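Local coordinates for protein probable starch synthase 4, chloroplastic/amyloplastic (Arabidopsis thaliana, PDB 6GNE) that is a probable plastid starch synthase of the GT-B glycosyltransferase fold, seen here with bound adenosine-5'-diphosphate and glycans, at residues Asp59-Leu64 with Gly87-Leu92. Numbering follows the deposited sequence.
Sequences DRVRDL and GTVEGL
Arg60 sets CG beside its backbone N (chi1 -48°) and then bends at chi2 and chi3, which turns NE toward Glu90, itself extended beyond CG (chi2 168°); the contact that results is a long salt bridge. NE of Arg60 lies 3.8 Å from OE2 of Glu90, which sits at the guanidinium edge, in its plane. The two groups are turned 73° apart, and at this separation the attraction is probably modest; the stronger partner of this carboxylate is Lys37 of helix 27-41, in a salt bridge with OE1. The firmer evidence for pairing is in the backbone: Arg62 N donates to Thr88 O at 3.0 Å, nearly straight, and Thr88 N returns a bond to Arg62 O, also 3.0 Å, defining an antiparallel hydrogen-bonded pair. The side chain of Arg62 starts alongside Thr88, with their CB atoms 4.3 Å apart, but turns back from the strand pair, and its NH1 bonds to Asp59 O at 3.2 Å. Val61 CG2 and Val89 CG2 meet at 4.3 Å, a light apolar touch. A type I' turn from Val89 to Leu92, whose backbones bond to each other in both directions, closes a two-residue beta hairpin between strands 78-89 and 92-100. Strand 61-62 thus lies against the end of strand 78-89, whose Val89 packs on Val94 of strand 92-100, while Leu92 reaches helix 27-41 and strand 45-51.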
loop_
_atom_site.group_PDB
_atom_site.type_symbol
_atom_site.label_atom_id
_atom_site.label_comp_id
_atom_site.label_asym_id
_atom_site.label_seq_id
_atom_site.Cartn_x
_atom_site.Cartn_y
_atom_site.Cartn_z
ATOM N N ASP A 59 7.585 -0.487 18.544
ATOM C CA ASP A 59 6.732 -0.221 19.700
ATOM C C ASP A 59 5.380 -0.889 19.726
ATOM O O ASP A 59 4.708 -0.830 20.758
ATOM C CB ASP A 59 6.675 1.278 20.055
ATOM C CG ASP A 59 6.243 2.119 18.948
ATOM O OD1 ASP A 59 5.113 1.841 18.515
ATOM O OD2 ASP A 59 7.001 3.080 18.561
ATOM N N ARG A 60 4.992 -1.573 18.651
ATOM C CA ARG A 60 3.779 -2.381 18.677
ATOM C C ARG A 60 4.098 -3.865 18.616
ATOM O O ARG A 60 3.184 -4.682 18.494
ATOM C CB ARG A 60 2.845 -1.954 17.543
ATOM C CG ARG A 60 2.659 -0.432 17.459
ATOM C CD ARG A 60 1.895 0.134 18.654
ATOM N NE ARG A 60 0.432 -0.057 18.519
ATOM C CZ ARG A 60 -0.469 0.082 19.497
ATOM N NH1 ARG A 60 -0.117 0.460 20.732
ATOM N NH2 ARG A 60 -1.751 -0.150 19.234
ATOM N N VAL A 61 5.378 -4.195 18.783
ATOM C CA VAL A 61 5.840 -5.564 18.742
ATOM C C VAL A 61 5.781 -6.076 20.154
ATOM O O VAL A 61 6.477 -5.575 20.985
ATOM C CB VAL A 61 7.273 -5.648 18.193
ATOM C CG1 VAL A 61 7.731 -7.098 18.097
ATOM C CG2 VAL A 61 7.365 -5.020 16.812
ATOM N N ARG A 62 4.959 -7.090 20.400
ATOM C CA ARG A 62 4.897 -7.790 21.681
ATOM C C ARG A 62 5.746 -9.053 21.645
ATOM O O ARG A 62 5.920 -9.662 20.579
ATOM C CB ARG A 62 3.456 -8.209 21.989
ATOM C CG ARG A 62 2.400 -7.141 21.819
ATOM C CD ARG A 62 2.497 -6.049 22.863
ATOM N NE ARG A 62 1.628 -4.957 22.455
ATOM C CZ ARG A 62 1.990 -3.693 22.178
ATOM N NH1 ARG A 62 3.244 -3.256 22.289
ATOM N NH2 ARG A 62 1.048 -2.845 21.796
ATOM N N ASP A 63 6.251 -9.463 22.809
ATOM C CA ASP A 63 6.939 -10.742 22.967
ATOM C C ASP A 63 7.973 -11.009 21.880
ATOM O O ASP A 63 8.014 -12.080 21.333
ATOM C CB ASP A 63 5.928 -11.909 23.008
ATOM C CG ASP A 63 4.747 -11.640 23.893
ATOM O OD1 ASP A 63 4.918 -11.678 25.114
ATOM O OD2 ASP A 63 3.633 -11.424 23.368
ATOM N N LEU A 64 8.794 -10.023 21.562
ATOM C CA LEU A 64 9.840 -10.175 20.569
ATOM C C LEU A 64 10.972 -10.958 21.157
ATOM O O LEU A 64 11.477 -10.588 22.212
ATOM C CB LEU A 64 10.353 -8.813 20.137
ATOM C CG LEU A 64 11.485 -8.817 19.141
ATOM C CD1 LEU A 64 11.006 -9.470 17.873
ATOM C CD2 LEU A 64 11.956 -7.406 18.889
ATOM N N GLY A 87 7.428 -12.537 17.182
ATOM C CA GLY A 87 6.753 -11.498 17.906
ATOM C C GLY A 87 5.333 -11.442 17.443
ATOM O O GLY A 87 4.956 -12.117 16.488
ATOM N N THR A 88 4.541 -10.633 18.111
ATOM C CA THR A 88 3.139 -10.509 17.767
ATOM C C THR A 88 2.893 -9.050 17.460
ATOM O O THR A 88 3.232 -8.171 18.256
ATOM C CB THR A 88 2.253 -11.021 18.896
ATOM O OG1 THR A 88 2.588 -12.399 19.160
ATOM C CG2 THR A 88 0.789 -10.946 18.511
ATOM N N VAL A 89 2.376 -8.811 16.256
ATOM C CA VAL A 89 2.146 -7.479 15.755
ATOM C C VAL A 89 0.659 -7.399 15.448
ATOM O O VAL A 89 0.149 -8.027 14.496
ATOM C CB VAL A 89 2.974 -7.182 14.489
ATOM C CG1 VAL A 89 2.695 -5.767 13.989
ATOM C CG2 VAL A 89 4.457 -7.393 14.765
ATOM N N GLU A 90 -0.019 -6.643 16.303
ATOM C CA GLU A 90 -1.457 -6.470 16.291
ATOM C C GLU A 90 -2.259 -7.760 16.168
ATOM O O GLU A 90 -3.139 -7.910 15.314
ATOM C CB GLU A 90 -1.819 -5.361 15.296
ATOM C CG GLU A 90 -1.674 -3.993 16.010
ATOM C CD GLU A 90 -1.722 -2.800 15.086
ATOM O OE1 GLU A 90 -2.347 -2.932 14.007
ATOM O OE2 GLU A 90 -1.117 -1.760 15.470
ATOM N N GLY A 91 -1.908 -8.693 17.051
ATOM C CA GLY A 91 -2.544 -9.998 17.110
ATOM C C GLY A 91 -2.073 -11.000 16.075
ATOM O O GLY A 91 -2.468 -12.148 16.152
ATOM N N LEU A 92 -1.249 -10.605 15.105
ATOM C CA LEU A 92 -0.724 -11.564 14.136
ATOM C C LEU A 92 0.634 -12.116 14.592
ATOM O O LEU A 92 1.488 -11.353 15.008
ATOM C CB LEU A 92 -0.603 -10.923 12.745
ATOM C CG LEU A 92 -1.953 -10.548 12.144
ATOM C CD1 LEU A 92 -1.755 -9.525 11.059
ATOM C CD2 LEU A 92 -2.719 -11.758 11.654
#